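Local coordinates for protein hexokinase (Schistosoma mansoni, PDB 1BDG) that catalyses the transfer of a phosphate group from ATP to glucose and other hexoses, the first step of glycolysis, at residues D25-S36 / F253-W262; M285-V295 / A366-L377. All coordinates share one frame; numbering follows the deposited sequence.

Contact 1 of 2, residues D25-S36 / F253-W262. Unlike the reference sequence in segment 25-36: M33 (reference Thr).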
loop_
_atom_site.group_PDB
_atom_site.type_symbol
_atom_site.label_atom_id
_atom_site.label_comp_id
_atom_site.label_asym_id
_atom_site.label_seq_id
_atom_site.Cartn_x
_atom_site.Cartn_y
_atom_site.Cartn_z
ATOM N N ASP A 25 -17.671 4.027 -14.971
ATOM C CA ASP A 25 -16.240 4.265 -15.082
ATOM C C ASP A 25 -15.486 3.164 -14.363
ATOM O O ASP A 25 -14.642 2.500 -14.958
ATOM C CB ASP A 25 -15.857 5.644 -14.546
ATOM C CG ASP A 25 -16.305 6.772 -15.459
ATOM O OD1 ASP A 25 -16.452 6.547 -16.676
ATOM O OD2 ASP A 25 -16.491 7.901 -14.965
ATOM N N TYR A 26 -15.848 2.906 -13.114
ATOM C CA TYR A 26 -15.192 1.866 -12.335
ATOM C C TYR A 26 -15.329 0.486 -12.971
ATOM O O TYR A 26 -14.366 -0.272 -12.999
ATOM C CB TYR A 26 -15.695 1.892 -10.896
ATOM C CG TYR A 26 -15.357 3.188 -10.216
ATOM C CD1 TYR A 26 -14.051 3.654 -10.209
ATOM C CD2 TYR A 26 -16.338 3.974 -9.627
ATOM C CE1 TYR A 26 -13.726 4.873 -9.646
ATOM C CE2 TYR A 26 -16.020 5.201 -9.052
ATOM C CZ TYR A 26 -14.705 5.640 -9.075
ATOM O OH TYR A 26 -14.357 6.856 -8.567
ATOM N N GLU A 27 -16.506 0.166 -13.505
ATOM C CA GLU A 27 -16.694 -1.127 -14.175
ATOM C C GLU A 27 -15.551 -1.280 -15.199
ATOM O O GLU A 27 -14.898 -2.314 -15.270
ATOM C CB GLU A 27 -18.068 -1.195 -14.876
ATOM C CG GLU A 27 -19.274 -1.086 -13.916
ATOM C CD GLU A 27 -20.660 -1.058 -14.605
ATOM O OE1 GLU A 27 -20.785 -0.544 -15.742
ATOM O OE2 GLU A 27 -21.648 -1.512 -13.984
ATOM N N GLU A 28 -15.249 -0.199 -15.907
ATOM C CA GLU A 28 -14.196 -0.180 -16.906
ATOM C C GLU A 28 -12.783 -0.281 -16.337
ATOM O O GLU A 28 -11.987 -1.075 -16.829
ATOM C CB GLU A 28 -14.285 1.085 -17.722
ATOM C CG GLU A 28 -13.325 1.110 -18.870
ATOM C CD GLU A 28 -14.063 1.049 -20.162
ATOM O OE1 GLU A 28 -15.104 1.766 -20.242
ATOM O OE2 GLU A 28 -13.630 0.273 -21.066
ATOM N N ILE A 29 -12.433 0.561 -15.364
ATOM C CA ILE A 29 -11.088 0.478 -14.773
ATOM C C ILE A 29 -10.884 -1.001 -14.423
ATOM O O ILE A 29 -9.963 -1.649 -14.919
ATOM C CB ILE A 29 -10.940 1.355 -13.498
ATOM C CG1 ILE A 29 -10.824 2.828 -13.876
ATOM C CG2 ILE A 29 -9.745 0.922 -12.671
ATOM C CD1 ILE A 29 -12.144 3.558 -13.923
ATOM N N CYS A 30 -11.830 -1.546 -13.663
ATOM C CA CYS A 30 -11.815 -2.949 -13.275
ATOM C C CYS A 30 -11.648 -3.864 -14.482
ATOM O O CYS A 30 -10.793 -4.746 -14.474
ATOM C CB CYS A 30 -13.106 -3.288 -12.541
ATOM S SG CYS A 30 -13.457 -5.021 -12.406
ATOM N N ASP A 31 -12.418 -3.607 -15.533
ATOM C CA ASP A 31 -12.378 -4.392 -16.770
ATOM C C ASP A 31 -11.008 -4.381 -17.419
ATOM O O ASP A 31 -10.516 -5.418 -17.844
ATOM C CB ASP A 31 -13.384 -3.835 -17.764
ATOM C CG ASP A 31 -14.182 -4.906 -18.431
ATOM O OD1 ASP A 31 -14.818 -5.687 -17.693
ATOM O OD2 ASP A 31 -14.185 -4.962 -19.678
ATOM N N ARG A 32 -10.427 -3.191 -17.546
ATOM C CA ARG A 32 -9.089 -3.007 -18.111
ATOM C C ARG A 32 -8.053 -3.656 -17.178
ATOM O O ARG A 32 -7.133 -4.336 -17.631
ATOM C CB ARG A 32 -8.780 -1.500 -18.267
ATOM C CG ARG A 32 -9.394 -0.855 -19.492
ATOM C CD ARG A 32 -9.385 0.658 -19.428
ATOM N NE ARG A 32 -10.030 1.240 -20.604
ATOM C CZ ARG A 32 -9.381 1.787 -21.637
ATOM N NH1 ARG A 32 -8.050 1.855 -21.643
ATOM N NH2 ARG A 32 -10.057 2.182 -22.720
ATOM N N MET A 33 -8.228 -3.459 -15.872
ATOM C CA MET A 33 -7.326 -4.021 -14.880
ATOM C C MET A 33 -7.252 -5.540 -15.065
ATOM O O MET A 33 -6.171 -6.084 -15.303
ATOM C CB MET A 33 -7.797 -3.659 -13.469
ATOM C CG MET A 33 -6.900 -4.183 -12.354
ATOM S SD MET A 33 -7.418 -3.654 -10.683
ATOM C CE MET A 33 -6.884 -1.940 -10.761
ATOM N N GLY A 34 -8.402 -6.209 -14.992
ATOM C CA GLY A 34 -8.445 -7.646 -15.177
ATOM C C GLY A 34 -7.781 -8.035 -16.477
ATOM O O GLY A 34 -7.080 -9.036 -16.547
ATOM N N GLU A 35 -7.973 -7.231 -17.514
ATOM C CA GLU A 35 -7.349 -7.507 -18.801
ATOM C C GLU A 35 -5.818 -7.554 -18.621
ATOM O O GLU A 35 -5.161 -8.426 -19.197
ATOM C CB GLU A 35 -7.761 -6.448 -19.856
ATOM C CG GLU A 35 -9.257 -6.458 -20.282
ATOM C CD GLU A 35 -9.748 -5.128 -20.934
ATOM O OE1 GLU A 35 -8.990 -4.479 -21.697
ATOM O OE2 GLU A 35 -10.903 -4.713 -20.675
ATOM N N SER A 36 -5.257 -6.655 -17.797
ATOM C CA SER A 36 -3.797 -6.599 -17.558
ATOM C C SER A 36 -3.235 -7.725 -16.722
ATOM O O SER A 36 -2.153 -8.219 -17.015
ATOM C CB SER A 36 -3.383 -5.288 -16.904
ATOM O OG SER A 36 -3.850 -4.186 -17.652
ATOM N N PHE A 253 -0.518 -0.087 -12.268
ATOM C CA PHE A 253 -1.545 0.003 -13.310
ATOM C C PHE A 253 -1.541 1.421 -13.863
ATOM O O PHE A 253 -1.223 2.363 -13.162
ATOM C CB PHE A 253 -2.941 -0.375 -12.785
ATOM C CG PHE A 253 -3.993 -0.532 -13.873
ATOM C CD1 PHE A 253 -3.736 -1.290 -15.018
ATOM C CD2 PHE A 253 -5.257 0.047 -13.729
ATOM C CE1 PHE A 253 -4.716 -1.481 -16.007
ATOM C CE2 PHE A 253 -6.261 -0.134 -14.724
ATOM C CZ PHE A 253 -5.982 -0.907 -15.863
ATOM N N GLY A 254 -1.868 1.555 -15.138
ATOM C CA GLY A 254 -1.863 2.857 -15.762
ATOM C C GLY A 254 -0.536 3.179 -16.423
ATOM O O GLY A 254 -0.481 4.085 -17.246
ATOM N N GLU A 255 0.522 2.444 -16.085
ATOM C CA GLU A 255 1.846 2.681 -16.663
ATOM C C GLU A 255 1.935 2.500 -18.174
ATOM O O GLU A 255 2.928 2.889 -18.782
ATOM C CB GLU A 255 2.936 1.856 -15.959
ATOM C CG GLU A 255 3.236 2.326 -14.533
ATOM C CD GLU A 255 4.482 1.713 -13.905
ATOM O OE1 GLU A 255 5.157 0.850 -14.485
ATOM O OE2 GLU A 255 4.812 2.114 -12.797
ATOM N N LYS A 256 0.911 1.899 -18.772
ATOM C CA LYS A 256 0.858 1.714 -20.224
ATOM C C LYS A 256 -0.313 2.495 -20.830
ATOM O O LYS A 256 -0.823 2.125 -21.885
ATOM C CB LYS A 256 0.674 0.253 -20.599
ATOM C CG LYS A 256 1.711 -0.685 -20.083
ATOM C CD LYS A 256 2.871 -0.805 -21.007
ATOM C CE LYS A 256 3.736 -1.945 -20.527
ATOM N NZ LYS A 256 4.195 -1.727 -19.120
ATOM N N GLY A 257 -0.773 3.528 -20.131
ATOM C CA GLY A 257 -1.851 4.365 -20.625
ATOM C C GLY A 257 -3.262 3.891 -20.390
ATOM O O GLY A 257 -4.200 4.469 -20.950
ATOM N N GLU A 258 -3.429 2.908 -19.504
ATOM C CA GLU A 258 -4.751 2.339 -19.197
ATOM C C GLU A 258 -5.709 3.245 -18.415
ATOM O O GLU A 258 -6.925 3.112 -18.522
ATOM C CB GLU A 258 -4.622 0.989 -18.475
ATOM C CG GLU A 258 -3.765 -0.067 -19.164
ATOM C CD GLU A 258 -2.349 -0.098 -18.638
ATOM O OE1 GLU A 258 -1.823 0.969 -18.308
ATOM O OE2 GLU A 258 -1.741 -1.180 -18.546
ATOM N N LEU A 259 -5.186 4.171 -17.632
ATOM C CA LEU A 259 -6.063 5.053 -16.871
ATOM C C LEU A 259 -6.041 6.485 -17.408
ATOM O O LEU A 259 -6.479 7.421 -16.722
ATOM C CB LEU A 259 -5.675 5.041 -15.394
ATOM C CG LEU A 259 -5.777 3.689 -14.700
ATOM C CD1 LEU A 259 -5.186 3.773 -13.304
ATOM C CD2 LEU A 259 -7.230 3.237 -14.671
ATOM N N ASP A 260 -5.615 6.629 -18.663
ATOM C CA ASP A 260 -5.490 7.932 -19.321
ATOM C C ASP A 260 -6.738 8.766 -19.511
ATOM O O ASP A 260 -6.642 9.940 -19.838
ATOM C CB ASP A 260 -4.777 7.790 -20.668
ATOM C CG ASP A 260 -3.267 7.837 -20.534
ATOM O OD1 ASP A 260 -2.769 8.205 -19.435
ATOM O OD2 ASP A 260 -2.583 7.518 -21.532
ATOM N N CYS A 261 -7.906 8.169 -19.351
ATOM C CA CYS A 261 -9.137 8.921 -19.518
ATOM C C CYS A 261 -9.629 9.443 -18.181
ATOM O O CYS A 261 -10.363 10.432 -18.110
ATOM C CB CYS A 261 -10.207 8.018 -20.103
ATOM S SG CYS A 261 -9.795 7.437 -21.704
ATOM N N TRP A 262 -9.202 8.768 -17.124
ATOM C CA TRP A 262 -9.623 9.083 -15.779
ATOM C C TRP A 262 -8.629 9.893 -14.959
ATOM O O TRP A 262 -8.965 10.396 -13.892
ATOM C CB TRP A 262 -10.008 7.780 -15.095
ATOM C CG TRP A 262 -11.043 7.036 -15.910
ATOM C CD1 TRP A 262 -12.361 7.326 -15.996
ATOM C CD2 TRP A 262 -10.828 5.900 -16.754
ATOM N NE1 TRP A 262 -12.990 6.447 -16.829
ATOM C CE2 TRP A 262 -12.073 5.560 -17.315
ATOM C CE3 TRP A 262 -9.705 5.138 -17.100
ATOM C CZ2 TRP A 262 -12.229 4.499 -18.200
ATOM C CZ3 TRP A 262 -9.860 4.082 -17.984
ATOM C CH2 TRP A 262 -11.119 3.777 -18.522
#

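Contact 2 of 2, residues M285-V295 / A366-L377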
loop_
_atom_site.group_PDB
_atom_site.type_symbol
_atom_site.label_atom_id
_atom_site.label_comp_id
_atom_site.label_asym_id
_atom_site.label_seq_id
_atom_site.Cartn_x
_atom_site.Cartn_y
_atom_site.Cartn_z
ATOM N N MET A 285 -3.341 7.458 -7.242
ATOM C CA MET A 285 -4.743 7.873 -7.234
ATOM C C MET A 285 -5.429 7.330 -5.995
ATOM O O MET A 285 -6.433 7.871 -5.566
ATOM C CB MET A 285 -5.496 7.335 -8.462
ATOM C CG MET A 285 -5.037 7.846 -9.839
ATOM S SD MET A 285 -5.721 6.901 -11.235
ATOM C CE MET A 285 -7.168 7.800 -11.646
ATOM N N VAL A 286 -4.817 6.322 -5.380
ATOM C CA VAL A 286 -5.372 5.614 -4.224
ATOM C C VAL A 286 -4.712 5.699 -2.829
ATOM O O VAL A 286 -5.400 5.941 -1.836
ATOM C CB VAL A 286 -5.527 4.100 -4.574
ATOM C CG1 VAL A 286 -6.156 3.339 -3.440
ATOM C CG2 VAL A 286 -6.344 3.933 -5.820
ATOM N N SER A 287 -3.399 5.489 -2.753
ATOM C CA SER A 287 -2.685 5.463 -1.481
ATOM C C SER A 287 -2.514 6.708 -0.613
ATOM O O SER A 287 -2.483 7.846 -1.091
ATOM C CB SER A 287 -1.324 4.826 -1.687
ATOM O OG SER A 287 -0.448 5.707 -2.372
ATOM N N GLY A 288 -2.260 6.439 0.666
ATOM C CA GLY A 288 -2.059 7.469 1.669
ATOM C C GLY A 288 -0.887 8.422 1.485
ATOM O O GLY A 288 -0.921 9.532 1.994
ATOM N N MET A 289 0.166 8.010 0.806
ATOM C CA MET A 289 1.296 8.904 0.598
ATOM C C MET A 289 0.986 9.980 -0.430
ATOM O O MET A 289 1.598 11.054 -0.418
ATOM C CB MET A 289 2.516 8.111 0.129
ATOM C CG MET A 289 3.661 8.952 -0.379
ATOM S SD MET A 289 5.077 7.941 -0.776
ATOM C CE MET A 289 6.362 8.972 -0.237
ATOM N N TYR A 290 0.011 9.723 -1.296
ATOM C CA TYR A 290 -0.279 10.688 -2.342
ATOM C C TYR A 290 -1.597 11.424 -2.288
ATOM O O TYR A 290 -1.716 12.491 -2.894
ATOM C CB TYR A 290 -0.123 10.037 -3.710
ATOM C CG TYR A 290 1.179 9.282 -3.912
ATOM C CD1 TYR A 290 2.310 9.914 -4.438
ATOM C CD2 TYR A 290 1.265 7.931 -3.621
ATOM C CE1 TYR A 290 3.476 9.214 -4.678
ATOM C CE2 TYR A 290 2.421 7.232 -3.851
ATOM C CZ TYR A 290 3.520 7.872 -4.379
ATOM O OH TYR A 290 4.650 7.135 -4.637
ATOM N N LEU A 291 -2.576 10.904 -1.550
ATOM C CA LEU A 291 -3.876 11.572 -1.490
ATOM C C LEU A 291 -3.852 12.975 -0.916
ATOM O O LEU A 291 -4.609 13.825 -1.358
ATOM C CB LEU A 291 -4.919 10.725 -0.773
ATOM C CG LEU A 291 -5.367 9.449 -1.481
ATOM C CD1 LEU A 291 -6.546 8.857 -0.784
ATOM C CD2 LEU A 291 -5.710 9.752 -2.905
ATOM N N GLY A 292 -2.996 13.231 0.064
ATOM C CA GLY A 292 -2.920 14.567 0.628
ATOM C C GLY A 292 -2.311 15.524 -0.384
ATOM O O GLY A 292 -2.728 16.674 -0.526
ATOM N N GLU A 293 -1.361 15.020 -1.152
ATOM C CA GLU A 293 -0.686 15.831 -2.140
ATOM C C GLU A 293 -1.681 16.239 -3.219
ATOM O O GLU A 293 -1.559 17.322 -3.802
ATOM C CB GLU A 293 0.509 15.055 -2.707
ATOM C CG GLU A 293 1.586 15.886 -3.432
ATOM C CD GLU A 293 2.217 17.036 -2.610
ATOM O OE1 GLU A 293 1.824 17.281 -1.441
ATOM O OE2 GLU A 293 3.103 17.724 -3.167
ATOM N N LEU A 294 -2.707 15.425 -3.443
ATOM C CA LEU A 294 -3.694 15.758 -4.466
ATOM C C LEU A 294 -4.477 17.009 -4.099
ATOM O O LEU A 294 -4.692 17.876 -4.949
ATOM C CB LEU A 294 -4.650 14.583 -4.746
ATOM C CG LEU A 294 -4.288 13.695 -5.943
ATOM C CD1 LEU A 294 -5.215 12.516 -6.046
ATOM C CD2 LEU A 294 -4.319 14.513 -7.212
ATOM N N VAL A 295 -4.911 17.096 -2.840
ATOM C CA VAL A 295 -5.667 18.256 -2.360
ATOM C C VAL A 295 -4.779 19.484 -2.328
ATOM O O VAL A 295 -5.256 20.586 -2.524
ATOM C CB VAL A 295 -6.241 18.048 -0.966
ATOM C CG1 VAL A 295 -7.123 19.222 -0.603
ATOM C CG2 VAL A 295 -7.023 16.746 -0.905
ATOM N N ALA A 366 -12.795 19.569 -1.851
ATOM C CA ALA A 366 -11.620 19.055 -2.530
ATOM C C ALA A 366 -11.197 17.726 -1.887
ATOM O O ALA A 366 -10.949 16.759 -2.595
ATOM C CB ALA A 366 -10.493 20.089 -2.499
ATOM N N CYS A 367 -11.178 17.667 -0.553
ATOM C CA CYS A 367 -10.835 16.444 0.198
ATOM C C CYS A 367 -11.790 15.297 -0.143
ATOM O O CYS A 367 -11.356 14.219 -0.538
ATOM C CB CYS A 367 -10.917 16.668 1.718
ATOM S SG CYS A 367 -9.605 17.643 2.486
ATOM N N GLU A 368 -13.084 15.527 0.095
ATOM C CA GLU A 368 -14.149 14.565 -0.191
ATOM C C GLU A 368 -14.026 13.972 -1.602
ATOM O O GLU A 368 -14.159 12.766 -1.785
ATOM C CB GLU A 368 -15.528 15.243 -0.042
ATOM C CG GLU A 368 -16.694 14.386 -0.525
ATOM C CD GLU A 368 -17.982 15.178 -0.761
ATOM O OE1 GLU A 368 -18.061 15.942 -1.755
ATOM O OE2 GLU A 368 -18.937 15.008 0.030
ATOM N N MET A 369 -13.793 14.825 -2.596
ATOM C CA MET A 369 -13.660 14.375 -3.973
ATOM C C MET A 369 -12.517 13.393 -4.089
ATOM O O MET A 369 -12.699 12.260 -4.541
ATOM C CB MET A 369 -13.404 15.546 -4.930
ATOM C CG MET A 369 -14.582 16.466 -5.146
ATOM S SD MET A 369 -16.096 15.587 -5.447
ATOM C CE MET A 369 -16.153 15.594 -7.211
ATOM N N VAL A 370 -11.346 13.822 -3.639
ATOM C CA VAL A 370 -10.155 13.001 -3.706
ATOM C C VAL A 370 -10.273 11.700 -2.940
ATOM O O VAL A 370 -9.940 10.650 -3.456
ATOM C CB VAL A 370 -8.935 13.783 -3.208
ATOM C CG1 VAL A 370 -7.699 12.886 -3.145
ATOM C CG2 VAL A 370 -8.703 14.993 -4.123
ATOM N N VAL A 371 -10.769 11.770 -1.716
ATOM C CA VAL A 371 -10.900 10.593 -0.862
ATOM C C VAL A 371 -11.995 9.630 -1.309
ATOM O O VAL A 371 -11.869 8.421 -1.110
ATOM C CB VAL A 371 -11.075 11.018 0.635
ATOM C CG1 VAL A 371 -12.076 10.116 1.352
ATOM C CG2 VAL A 371 -9.714 11.010 1.344
ATOM N N LYS A 372 -13.049 10.163 -1.922
ATOM C CA LYS A 372 -14.165 9.352 -2.412
ATOM C C LYS A 372 -13.739 8.452 -3.569
ATOM O O LYS A 372 -14.049 7.258 -3.595
ATOM C CB LYS A 372 -15.298 10.253 -2.878
ATOM C CG LYS A 372 -16.444 10.393 -1.910
ATOM C CD LYS A 372 -17.806 10.201 -2.596
ATOM N N ARG A 373 -13.036 9.043 -4.535
ATOM C CA ARG A 373 -12.544 8.317 -5.699
ATOM C C ARG A 373 -11.461 7.312 -5.310
ATOM O O ARG A 373 -11.306 6.269 -5.951
ATOM C CB ARG A 373 -11.962 9.295 -6.700
ATOM C CG ARG A 373 -11.396 8.654 -7.946
ATOM C CD ARG A 373 -10.661 9.677 -8.784
ATOM N NE ARG A 373 -9.455 10.168 -8.125
ATOM C CZ ARG A 373 -8.467 10.795 -8.753
ATOM N NH1 ARG A 373 -8.531 11.016 -10.060
ATOM N NH2 ARG A 373 -7.403 11.186 -8.075
ATOM N N ALA A 374 -10.694 7.648 -4.278
ATOM C CA ALA A 374 -9.625 6.795 -3.797
ATOM C C ALA A 374 -10.205 5.461 -3.382
ATOM O O ALA A 374 -9.851 4.423 -3.939
ATOM C CB ALA A 374 -8.946 7.455 -2.637
ATOM N N ALA A 375 -11.154 5.508 -2.444
ATOM C CA ALA A 375 -11.815 4.303 -1.929
ATOM C C ALA A 375 -12.435 3.506 -3.070
ATOM O O ALA A 375 -12.130 2.333 -3.251
ATOM C CB ALA A 375 -12.881 4.672 -0.888
ATOM N N TYR A 376 -13.256 4.161 -3.875
ATOM C CA TYR A 376 -13.891 3.506 -5.003
ATOM C C TYR A 376 -12.883 2.819 -5.915
ATOM O O TYR A 376 -13.151 1.743 -6.429
ATOM C CB TYR A 376 -14.711 4.513 -5.796
ATOM C CG TYR A 376 -15.972 4.952 -5.110
ATOM C CD1 TYR A 376 -16.492 4.231 -4.039
ATOM C CD2 TYR A 376 -16.662 6.074 -5.539
ATOM C CE1 TYR A 376 -17.663 4.611 -3.419
ATOM C CE2 TYR A 376 -17.839 6.467 -4.919
ATOM C CZ TYR A 376 -18.329 5.727 -3.860
ATOM O OH TYR A 376 -19.478 6.112 -3.230
ATOM N N LEU A 377 -11.719 3.428 -6.118
ATOM C CA LEU A 377 -10.722 2.803 -6.974
ATOM C C LEU A 377 -10.240 1.464 -6.391
ATOM O O LEU A 377 -10.216 0.455 -7.103
ATOM C CB LEU A 377 -9.561 3.758 -7.272
ATOM C CG LEU A 377 -9.795 4.849 -8.329
ATOM C CD1 LEU A 377 -8.591 5.753 -8.463
ATOM C CD2 LEU A 377 -10.109 4.217 -9.662
HETATM O O HOH W 1 -8.195 9.860 -5.128
#

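Contact 1 of 2, residues D25-S36 / F253-W262
Helix 23-41, near the N terminus, lies against the large-subdomain loop between strand 243-247 and helix 265-272, with W262 and F253 as the two aromatic residues of the loop that face it. I29, whose CD1 is the tip of a side chain long enough to span to the indole, sets that methyl over the indole face, 3.9 Å from the centroid of the five-membered ring and 11° off its normal, a CH-pi contact; CB of C261 covers the opposite face. At the indole edge NE1 gives D25 OD1 a weak hydrogen bond of 3.5 Å, while D25 OD2 accepts from S22 N. R32 brings NE to the rim of the six-membered ring, near CH2, its guanidinium turned 77° from the ring, and E28 lays CG against CH2 of W262 at 3.5 Å; a long ion pair joins the two charged ends. E28 thus packs through its CG and R32 through CD and NE, both residues being partly exposed.

Deeper in, F253 has CG anti to its own nitrogen (chi1 -170°), which drives the ring toward the helix. M33, where the reference has Thr, places CB over one ring face and CE 3.9 Å from F253 CD2. S36 OG meets the ring edge at CE1, 3.3 Å away, and donates to R32 O, which also accepts S36 N. L259 CD2 lies between the aromatics, 3.7 Å from I29 CG1. Two linked type I turns, G254-G257 and G257-D260, curl the loop, their glycines taking positive phi. This is the hexokinase fold, an actin-like ATPase architecture, with helix 23-41 docked on its large subdomain.

Contact 2 of 2, residues M285-V295 / A366-L377
A buried water bridges the two segments: it donates to M285 O at 2.7 Å and to V370 O at 2.5 Å, and accepts from R373 NE at 3.3 Å. V370 O already receives the helical bond from A374 N, whereas M285 O lies near the end of a short, weakly bonded helix, where a water can serve it. R373 starts with CG anti to its backbone N (chi1 179°) and bends at chi3 (67°), which brings the guanidinium back beside its own helix and toward M285. CE of M285 lies over one face of that group, 3.8 Å from NH1, and CD1 of L294 comes to its edge. D267 takes NH1 in a salt bridge, which would compensate the charge of a buried arginine.

Segments 288-295 and 366-377, parts of helices 288-304 and 357-389, run roughly antiparallel, their axes 9.5 Å apart at closest and at 148°, inside the large subdomain of the actin-like ATPase fold. G288 and M289, at the start of the first helix, probably bind ATP, as in relatives. V370, small and branched, fits between three residues: CG1 lies 3.7 Å from L291 CD2 and also touches L294 CD1, while CG2 faces V295 CG2. A374 is short enough for the backbone of M285 and V286 to come close, and its CB receives L291 CD1. Near the C-terminal end of segment 366-377, L377 crosses both M285 and V286 obliquely, with its CB 3.5 Å from V286 CG2. V295 meets A366 and C367 at the other end, where L328 of helix 327-331 packs on both V295 and C367.

From the N terminus, the chain runs through helix 23-41 and returns only 216 residues later, after the small subdomain and strands of the large one, to close contact 1 with the loop 253-262. Contact 2 then opens at 285 and closes over 70 residues without a strand, ending on helix 357-389. The two are in series, neither nested nor crossed, and their centres lie about 17 Å apart. They are joined directly: Y26 turns from the loop of contact 1 to pack on R373, Y376 and L377, and L259 CD1 lies 3.8 Å from M285 SD. Helix 357-389 therefore has both helix 23-41 and helix 288-304 as neighbours.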